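Local coordinates for dipeptide transport protein DPPA (Bacillus subtilis, PDB 1HI9), which cleaves N-terminal residues from peptides containing D-amino acids, as a zinc-dependent aminopeptidase whose ten subunits enclose the active sites in a central chamber, at residues H115-G120 with V131-L136; R106-G111 with V121-I126; D8-S13 with G102-A107. All coordinates share one frame; numbering follows the deposited sequence.

Contact 1: H115-G120 with V131-L136; sequences HSMIFG and VGELGL. With ZN (zinc ion), chain F.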
loop_
_atom_site.group_PDB
_atom_site.type_symbol
_atom_site.label_atom_id
_atom_site.label_comp_id
_atom_site.label_asym_id
_atom_site.label_seq_id
_atom_site.Cartn_x
_atom_site.Cartn_y
_atom_site.Cartn_z
ATOM N N HIS A 115 9.102 -7.300 -30.463
ATOM C CA HIS A 115 9.178 -5.855 -30.241
ATOM C C HIS A 115 10.539 -5.380 -30.716
ATOM O O HIS A 115 11.364 -6.196 -31.112
ATOM C CB HIS A 115 9.004 -5.507 -28.762
ATOM C CG HIS A 115 10.134 -5.973 -27.902
ATOM N ND1 HIS A 115 10.295 -7.293 -27.536
ATOM C CD2 HIS A 115 11.189 -5.308 -27.377
ATOM C CE1 HIS A 115 11.395 -7.419 -26.820
ATOM N NE2 HIS A 115 11.957 -6.229 -26.707
ATOM N N SER A 116 10.749 -4.067 -30.691
ATOM C CA SER A 116 12.010 -3.454 -31.103
ATOM C C SER A 116 12.400 -2.331 -30.140
ATOM O O SER A 116 11.894 -1.218 -30.250
ATOM C CB SER A 116 11.892 -2.881 -32.519
ATOM O OG SER A 116 11.629 -3.894 -33.462
ATOM N N MET A 117 13.303 -2.640 -29.211
ATOM C CA MET A 117 13.793 -1.705 -28.191
ATOM C C MET A 117 12.724 -1.295 -27.175
ATOM O O MET A 117 12.858 -1.582 -25.992
ATOM C CB MET A 117 14.405 -0.465 -28.839
ATOM C CG MET A 117 15.691 -0.740 -29.619
ATOM S SD MET A 117 16.990 -1.597 -28.654
ATOM C CE MET A 117 17.560 -0.283 -27.555
ATOM N N ILE A 118 11.670 -0.617 -27.626
ATOM C CA ILE A 118 10.593 -0.208 -26.722
ATOM C C ILE A 118 9.262 -0.647 -27.308
ATOM O O ILE A 118 9.161 -0.883 -28.510
ATOM C CB ILE A 118 10.565 1.318 -26.532
ATOM C CG1 ILE A 118 10.378 1.996 -27.891
ATOM C CG2 ILE A 118 11.853 1.780 -25.875
ATOM C CD1 ILE A 118 10.053 3.464 -27.798
ATOM N N PHE A 119 8.247 -0.756 -26.458
ATOM C CA PHE A 119 6.921 -1.178 -26.901
ATOM C C PHE A 119 6.358 -0.228 -27.944
ATOM O O PHE A 119 5.584 -0.630 -28.813
ATOM C CB PHE A 119 5.959 -1.245 -25.706
ATOM C CG PHE A 119 6.295 -2.333 -24.714
ATOM C CD1 PHE A 119 6.277 -2.072 -23.339
ATOM C CD2 PHE A 119 6.611 -3.619 -25.149
ATOM C CE1 PHE A 119 6.580 -3.072 -22.411
ATOM C CE2 PHE A 119 6.916 -4.630 -24.234
ATOM C CZ PHE A 119 6.897 -4.354 -22.861
ATOM N N GLY A 120 6.767 1.033 -27.862
ATOM C CA GLY A 120 6.263 2.033 -28.783
ATOM C C GLY A 120 6.659 1.998 -30.251
ATOM O O GLY A 120 6.028 2.676 -31.062
ATOM N N VAL A 131 13.978 -3.402 -40.352
ATOM C CA VAL A 131 14.851 -4.108 -39.411
ATOM C C VAL A 131 14.404 -3.908 -37.961
ATOM O O VAL A 131 13.667 -2.974 -37.630
ATOM C CB VAL A 131 16.321 -3.646 -39.514
ATOM C CG1 VAL A 131 16.864 -3.941 -40.900
ATOM C CG2 VAL A 131 16.434 -2.151 -39.191
ATOM N N GLY A 132 14.852 -4.810 -37.101
ATOM C CA GLY A 132 14.540 -4.713 -35.691
ATOM C C GLY A 132 15.867 -4.615 -34.975
ATOM O O GLY A 132 16.863 -4.183 -35.566
ATOM N N GLU A 133 15.891 -5.015 -33.710
ATOM C CA GLU A 133 17.128 -4.991 -32.931
ATOM C C GLU A 133 18.199 -5.798 -33.657
ATOM O O GLU A 133 19.352 -5.380 -33.770
ATOM C CB GLU A 133 16.888 -5.599 -31.544
ATOM C CG GLU A 133 16.085 -4.715 -30.610
ATOM C CD GLU A 133 15.567 -5.456 -29.396
ATOM O OE1 GLU A 133 16.319 -6.274 -28.825
ATOM O OE2 GLU A 133 14.407 -5.217 -29.003
ATOM N N LEU A 134 17.796 -6.962 -34.153
ATOM C CA LEU A 134 18.701 -7.854 -34.859
ATOM C C LEU A 134 19.382 -7.142 -36.022
ATOM O O LEU A 134 20.608 -7.168 -36.142
ATOM C CB LEU A 134 17.919 -9.061 -35.359
ATOM C CG LEU A 134 18.737 -10.280 -35.745
ATOM C CD1 LEU A 134 17.835 -11.511 -35.706
ATOM C CD2 LEU A 134 19.346 -10.073 -37.114
ATOM N N GLY A 135 18.578 -6.490 -36.853
ATOM C CA GLY A 135 19.102 -5.789 -38.005
ATOM C C GLY A 135 19.981 -4.624 -37.635
ATOM O O GLY A 135 21.094 -4.513 -38.143
ATOM N N LEU A 136 19.499 -3.748 -36.760
ATOM C CA LEU A 136 20.304 -2.604 -36.357
ATOM C C LEU A 136 21.642 -3.045 -35.768
ATOM O O LEU A 136 22.679 -2.471 -36.094
ATOM C CB LEU A 136 19.564 -1.746 -35.328
ATOM C CG LEU A 136 18.459 -0.817 -35.826
ATOM C CD1 LEU A 136 17.922 -0.001 -34.636
ATOM C CD2 LEU A 136 18.992 0.118 -36.905
HETATM ZN ZN ZN F . 15.263 -7.315 -27.519
HETATM O O HOH W 1 14.806 -5.830 -26.106
HETATM O O HOH W 2 11.198 -2.847 -35.964
#
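Met117 and Glu133 meet at the edge of the dinuclear zinc site, where the loop 115-120 comes up to the first turn of helix 133-143, with Gly132 as its N-cap residue. The Glu133 carboxylate is held at both oxygens. Its OE1 binds a zinc ion at 2.0 Å, while OE2 accepts a nearly straight bond (173°) from the backbone of Met117, N to OE2 2.8 Å, from the anti side and somewhat out of the carboxylate plane. This second-shell N-H would help hold the ligand against rotation. The Met117 chain, bent at chi2 (-54°), brings SD to 3.8 Å from Glu133 CG.

His115, the nucleophile, stands more loosely against the same carboxylate, its ring plane turned 64° away and NE2 3.5 Å from Glu133 OE2. The zinc-bound water fills in between, hydrogen-bonded to both of those atoms, so OE2 takes its bond as well as the Met117 N-H. The other nitrogen of His115, ND1, bonds to Met113 O, and the ring stacks on that of His104. An alanine in place of His115 would probably leave that water without its imidazole partner and open a gap beside the His104 ring.

Farther from the metal the contact slackens: Ser116 OG, which also bonds to Ala107 N, stays 3.8 Å from Gly132 CA, and a second water, 2.7 Å from Ser116 OG, links it instead to Val131 O.

Contact 2: R106-G111 with V121-I126; sequences RASTPG and VRHFYI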
loop_
_atom_site.group_PDB
_atom_site.type_symbol
_atom_site.label_atom_id
_atom_site.label_comp_id
_atom_site.label_asym_id
_atom_site.label_seq_id
_atom_site.Cartn_x
_atom_site.Cartn_y
_atom_site.Cartn_z
ATOM N N ARG A 106 11.372 -8.894 -34.611
ATOM C CA ARG A 106 11.174 -7.441 -34.592
ATOM C C ARG A 106 9.689 -7.136 -34.407
ATOM O O ARG A 106 8.835 -7.998 -34.618
ATOM C CB ARG A 106 11.708 -6.806 -35.890
ATOM C CG ARG A 106 11.058 -7.291 -37.208
ATOM C CD ARG A 106 11.773 -6.688 -38.421
ATOM N NE ARG A 106 11.343 -7.236 -39.712
ATOM C CZ ARG A 106 10.320 -6.780 -40.431
ATOM N NH1 ARG A 106 9.594 -5.753 -40.002
ATOM N NH2 ARG A 106 10.033 -7.358 -41.586
ATOM N N ALA A 107 9.387 -5.911 -34.006
ATOM C CA ALA A 107 8.011 -5.478 -33.768
ATOM C C ALA A 107 7.081 -5.672 -34.960
ATOM O O ALA A 107 7.518 -5.668 -36.108
ATOM C CB ALA A 107 8.006 -4.010 -33.358
ATOM N N SER A 108 5.800 -5.861 -34.665
ATOM C CA SER A 108 4.781 -6.009 -35.689
ATOM C C SER A 108 4.828 -7.303 -36.503
ATOM O O SER A 108 4.144 -7.412 -37.513
ATOM C CB SER A 108 4.848 -4.801 -36.633
ATOM O OG SER A 108 4.777 -3.587 -35.904
ATOM N N THR A 109 5.624 -8.280 -36.083
ATOM C CA THR A 109 5.691 -9.542 -36.817
ATOM C C THR A 109 5.482 -10.735 -35.868
ATOM O O THR A 109 5.556 -10.588 -34.642
ATOM C CB THR A 109 7.048 -9.707 -37.536
ATOM O OG1 THR A 109 8.085 -9.914 -36.570
ATOM C CG2 THR A 109 7.379 -8.459 -38.354
ATOM N N PRO A 110 5.201 -11.929 -36.424
ATOM C CA PRO A 110 4.990 -13.135 -35.615
ATOM C C PRO A 110 6.251 -13.419 -34.804
ATOM O O PRO A 110 7.351 -13.128 -35.258
ATOM C CB PRO A 110 4.743 -14.212 -36.667
ATOM C CG PRO A 110 4.120 -13.446 -37.796
ATOM C CD PRO A 110 4.979 -12.219 -37.854
ATOM N N GLY A 111 6.092 -13.997 -33.619
ATOM C CA GLY A 111 7.241 -14.284 -32.779
ATOM C C GLY A 111 6.948 -13.965 -31.323
ATOM O O GLY A 111 6.313 -12.953 -31.002
ATOM N N VAL A 121 7.682 1.239 -30.628
ATOM C CA VAL A 121 8.048 1.246 -32.037
ATOM C C VAL A 121 7.388 0.127 -32.820
ATOM O O VAL A 121 7.234 -1.002 -32.330
ATOM C CB VAL A 121 9.576 1.148 -32.268
ATOM C CG1 VAL A 121 10.317 2.087 -31.334
ATOM C CG2 VAL A 121 10.038 -0.276 -32.101
ATOM N N ARG A 122 6.978 0.444 -34.041
ATOM C CA ARG A 122 6.363 -0.555 -34.900
ATOM C C ARG A 122 7.380 -1.069 -35.895
ATOM O O ARG A 122 7.403 -2.260 -36.185
ATOM C CB ARG A 122 5.160 0.027 -35.634
ATOM C CG ARG A 122 3.862 -0.145 -34.877
ATOM C CD ARG A 122 2.736 0.443 -35.662
ATOM N NE ARG A 122 2.596 -0.142 -37.002
ATOM C CZ ARG A 122 2.014 -1.308 -37.258
ATOM N NH1 ARG A 122 1.514 -2.036 -36.268
ATOM N NH2 ARG A 122 1.906 -1.735 -38.504
ATOM N N HIS A 123 8.215 -0.169 -36.410
ATOM C CA HIS A 123 9.252 -0.543 -37.368
ATOM C C HIS A 123 10.468 0.378 -37.307
ATOM O O HIS A 123 10.359 1.567 -37.005
ATOM C CB HIS A 123 8.725 -0.496 -38.815
ATOM C CG HIS A 123 7.686 -1.525 -39.131
ATOM N ND1 HIS A 123 6.367 -1.203 -39.363
ATOM C CD2 HIS A 123 7.769 -2.873 -39.237
ATOM C CE1 HIS A 123 5.677 -2.307 -39.594
ATOM N NE2 HIS A 123 6.506 -3.335 -39.524
ATOM N N PHE A 124 11.625 -0.197 -37.602
ATOM C CA PHE A 124 12.883 0.523 -37.683
ATOM C C PHE A 124 13.252 0.424 -39.164
ATOM O O PHE A 124 13.008 -0.608 -39.799
ATOM C CB PHE A 124 13.973 -0.172 -36.865
ATOM C CG PHE A 124 14.011 0.228 -35.415
ATOM C CD1 PHE A 124 14.608 -0.609 -34.465
ATOM C CD2 PHE A 124 13.486 1.444 -34.998
ATOM C CE1 PHE A 124 14.671 -0.242 -33.124
ATOM C CE2 PHE A 124 13.545 1.818 -33.666
ATOM C CZ PHE A 124 14.141 0.976 -32.724
ATOM N N TYR A 125 13.835 1.479 -39.721
ATOM C CA TYR A 125 14.241 1.465 -41.122
ATOM C C TYR A 125 15.628 2.071 -41.306
ATOM O O TYR A 125 15.954 3.138 -40.769
ATOM C CB TYR A 125 13.263 2.263 -42.003
ATOM C CG TYR A 125 11.867 1.701 -42.152
ATOM C CD1 TYR A 125 10.808 2.196 -41.390
ATOM C CD2 TYR A 125 11.604 0.678 -43.065
ATOM C CE1 TYR A 125 9.522 1.688 -41.532
ATOM C CE2 TYR A 125 10.323 0.160 -43.215
ATOM C CZ TYR A 125 9.284 0.673 -42.443
ATOM O OH TYR A 125 7.999 0.193 -42.578
ATOM N N ILE A 126 16.445 1.371 -42.075
ATOM C CA ILE A 126 17.772 1.843 -42.410
ATOM C C ILE A 126 17.740 1.901 -43.931
ATOM O O ILE A 126 17.887 0.877 -44.598
ATOM C CB ILE A 126 18.867 0.874 -41.934
ATOM C CG1 ILE A 126 18.950 0.898 -40.412
ATOM C CG2 ILE A 126 20.222 1.300 -42.505
ATOM C CD1 ILE A 126 19.321 2.273 -39.848
#
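Ala107 and Ser108 bring a loop up against strand 121-126: they form the middle of a type II beta turn, Arg106 to Thr109, packed against a classic beta bulge where Arg122 and His123 both face Glu222 of strand 218-223. Little of the contact is apolar; small side chains of the turn come up to the carbonyls and flat polar groups of residues 121-123.

Ala107 puts its CB 3.3 Å from Val121 O, with Arg122 O almost as near, while Val121 CG2 offers a looser apolar neighbour. Ser108, at the third turn position with a positive phi of 70°, does the bonding. Its OG lies beside the backbone N, anti to the carbonyl carbon (chi1 -53°), and donates to Arg122 O at 3.0 Å. The same OG sits over one face of the Arg122 guanidinium, toward its rim, 3.6 Å from NH1, and over one face of the His123 ring, again toward the rim. Ser108 CB reaches His123 NE2 at 3.6 Å.

The turn itself is braced by Thr109 OG1, which donates to Arg106 O at 2.8 Å. Arg122 is committed elsewhere: its NE makes a salt bridge with Glu222 of its own chain, and its side chain packs on Phe223 of a neighbouring subunit, so the bulge also borders a subunit interface.

At the edge of the His123 ring, Arg106 extends from CG to NE, Thr109 CG2 lies over one face of its guanidinium, and NH1 meets His123 CD2 edge to edge at 3.5 Å, the two planes 51° apart.

Contact 3: D8-S13 with G102-A107; sequences DMEGIS and GYHARA. With ZN (zinc ion), chain F; ZN (zinc ion), chain G.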
loop_
_atom_site.group_PDB
_atom_site.type_symbol
_atom_site.label_atom_id
_atom_site.label_comp_id
_atom_site.label_asym_id
_atom_site.label_seq_id
_atom_site.Cartn_x
_atom_site.Cartn_y
_atom_site.Cartn_z
ATOM N N ASP A 8 20.305 -11.139 -25.253
ATOM C CA ASP A 8 19.002 -10.581 -24.918
ATOM C C ASP A 8 18.279 -11.660 -24.105
ATOM O O ASP A 8 18.827 -12.744 -23.888
ATOM C CB ASP A 8 18.217 -10.264 -26.195
ATOM C CG ASP A 8 17.279 -9.087 -26.027
ATOM O OD1 ASP A 8 17.110 -8.607 -24.890
ATOM O OD2 ASP A 8 16.705 -8.638 -27.037
ATOM N N MET A 9 17.054 -11.382 -23.670
ATOM C CA MET A 9 16.311 -12.357 -22.858
ATOM C C MET A 9 15.074 -13.010 -23.460
ATOM O O MET A 9 14.848 -14.198 -23.247
ATOM C CB MET A 9 15.875 -11.718 -21.542
ATOM C CG MET A 9 16.650 -12.185 -20.339
ATOM S SD MET A 9 15.898 -11.627 -18.831
ATOM C CE MET A 9 15.675 -13.150 -17.981
ATOM N N GLU A 10 14.258 -12.237 -24.172
ATOM C CA GLU A 10 13.018 -12.762 -24.731
ATOM C C GLU A 10 13.180 -14.031 -25.552
ATOM O O GLU A 10 12.289 -14.880 -25.578
ATOM C CB GLU A 10 12.314 -11.702 -25.574
ATOM C CG GLU A 10 11.755 -10.534 -24.777
ATOM C CD GLU A 10 12.804 -9.494 -24.431
ATOM O OE1 GLU A 10 13.982 -9.696 -24.787
ATOM O OE2 GLU A 10 12.449 -8.469 -23.808
ATOM N N GLY A 11 14.315 -14.158 -26.220
ATOM C CA GLY A 11 14.558 -15.326 -27.034
ATOM C C GLY A 11 15.225 -16.472 -26.302
ATOM O O GLY A 11 15.454 -17.523 -26.888
ATOM N N ILE A 12 15.548 -16.291 -25.024
ATOM C CA ILE A 12 16.180 -17.359 -24.265
ATOM C C ILE A 12 15.250 -18.560 -24.243
ATOM O O ILE A 12 14.017 -18.424 -24.272
ATOM C CB ILE A 12 16.486 -16.927 -22.827
ATOM C CG1 ILE A 12 17.557 -15.844 -22.841
ATOM C CG2 ILE A 12 16.947 -18.112 -22.008
ATOM C CD1 ILE A 12 18.852 -16.264 -23.493
ATOM N N SER A 13 15.844 -19.742 -24.183
ATOM C CA SER A 13 15.049 -20.957 -24.207
ATOM C C SER A 13 14.205 -21.158 -22.959
ATOM O O SER A 13 14.587 -20.740 -21.874
ATOM C CB SER A 13 15.955 -22.160 -24.428
ATOM O OG SER A 13 16.955 -22.200 -23.445
ATOM N N GLY A 102 19.604 -15.287 -27.463
ATOM C CA GLY A 102 18.343 -14.928 -26.852
ATOM C C GLY A 102 17.608 -13.821 -27.574
ATOM O O GLY A 102 16.874 -13.046 -26.955
ATOM N N TYR A 103 17.808 -13.732 -28.886
ATOM C CA TYR A 103 17.130 -12.710 -29.662
ATOM C C TYR A 103 15.685 -13.073 -29.978
ATOM O O TYR A 103 15.264 -14.229 -29.867
ATOM C CB TYR A 103 17.912 -12.416 -30.939
ATOM C CG TYR A 103 18.965 -11.339 -30.741
ATOM C CD1 TYR A 103 19.859 -11.398 -29.674
ATOM C CD2 TYR A 103 19.048 -10.256 -31.601
ATOM C CE1 TYR A 103 20.808 -10.394 -29.470
ATOM C CE2 TYR A 103 19.993 -9.251 -31.409
ATOM C CZ TYR A 103 20.864 -9.322 -30.347
ATOM O OH TYR A 103 21.770 -8.310 -30.160
ATOM N N HIS A 104 14.930 -12.057 -30.372
ATOM C CA HIS A 104 13.512 -12.214 -30.684
ATOM C C HIS A 104 13.172 -11.500 -31.975
ATOM O O HIS A 104 13.979 -10.754 -32.501
ATOM C CB HIS A 104 12.676 -11.629 -29.537
ATOM C CG HIS A 104 13.064 -10.226 -29.183
ATOM N ND1 HIS A 104 12.688 -9.134 -29.934
ATOM C CD2 HIS A 104 13.846 -9.745 -28.187
ATOM C CE1 HIS A 104 13.215 -8.039 -29.418
ATOM N NE2 HIS A 104 13.923 -8.384 -28.357
ATOM N N ALA A 105 11.956 -11.732 -32.458
ATOM C CA ALA A 105 11.477 -11.126 -33.684
ATOM C C ALA A 105 11.256 -9.630 -33.505
ATOM O O ALA A 105 10.984 -9.151 -32.387
ATOM C CB ALA A 105 10.192 -11.791 -34.106
ATOM N N ARG A 106 11.372 -8.894 -34.611
ATOM C CA ARG A 106 11.174 -7.441 -34.592
ATOM C C ARG A 106 9.689 -7.136 -34.407
ATOM O O ARG A 106 8.835 -7.998 -34.618
ATOM C CB ARG A 106 11.708 -6.806 -35.890
ATOM C CG ARG A 106 11.058 -7.291 -37.208
ATOM C CD ARG A 106 11.773 -6.688 -38.421
ATOM N NE ARG A 106 11.343 -7.236 -39.712
ATOM C CZ ARG A 106 10.320 -6.780 -40.431
ATOM N NH1 ARG A 106 9.594 -5.753 -40.002
ATOM N NH2 ARG A 106 10.033 -7.358 -41.586
ATOM N N ALA A 107 9.387 -5.911 -34.006
ATOM C CA ALA A 107 8.011 -5.478 -33.768
ATOM C C ALA A 107 7.081 -5.672 -34.960
ATOM O O ALA A 107 7.518 -5.668 -36.108
ATOM C CB ALA A 107 8.006 -4.010 -33.358
HETATM ZN ZN ZN F . 15.263 -7.315 -27.519
HETATM ZN ZN ZN G . 15.063 -7.711 -24.406
HETATM O O HOH W 3 18.579 -18.039 -27.452
HETATM O O HOH W 1 14.806 -5.830 -26.106
#
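Asp8 rests its CB on the carbonyl oxygen of Gly102, 3.2 Å away, and from there its carboxylate bridges the two zinc ions of the active site. OD2 binds one zinc beside His104, whose NE2 lies 1.9 Å from that metal; OD1 binds the other at 2.3 Å together with Glu10 OE1. Glu133 and His60 add one ligand each, and a single water joins both ions.

With CG between the backbone N and the carbonyl carbon (chi1 52°), the His104 ring comes alongside Glu10, which points the same way, its CB 3.6 Å from His104 CD2 and its carboxylate turned 73° from the ring. The other ring nitrogen, His104 ND1, donates almost straight to Ala105 O at 3.0 Å, in the ring plane, which fixes the rotation of the imidazole and would probably make it a stronger donor to the metal.

The two backbones are close enough to demand glycines. Gly11 N donates to Gly102 O at 2.9 Å from well above the carbonyl plane, and Gly11 CA makes a CH...O contact with Tyr103 O at 3.1 Å; a CB on either glycine would clash with the opposite segment.

Both segments leave the C-terminal ends of neighbouring parallel strands, 2-7 and 97-103, consistent with the topological switch point of a parallel alpha/beta sheet, and Ile12 packs against helix 28-48, on Ile34, Met35 and Glu38.

From the N terminus, the chain leaves strand 2-7 through Asp8 and Glu10, passes helix 28-48 and strands 53-58 and 76-80, and returns along strand 97-103 to close contact 3, a long loop of 88 intervening residues. Contact 2 begins where contact 3 ends, sharing Arg106 and Ala107, and closes a short loop onto strand 121-126. Contact 1 opens inside that loop, at His115, and closes beyond it at the start of helix 133-143, so contacts 1 and 2 cross. Contacts 1 and 3 share a zinc ion and its water, whereas contact 2 links the 106-111 loop to the antiparallel sheet. Together they tie the mixed sheet to that second sheet.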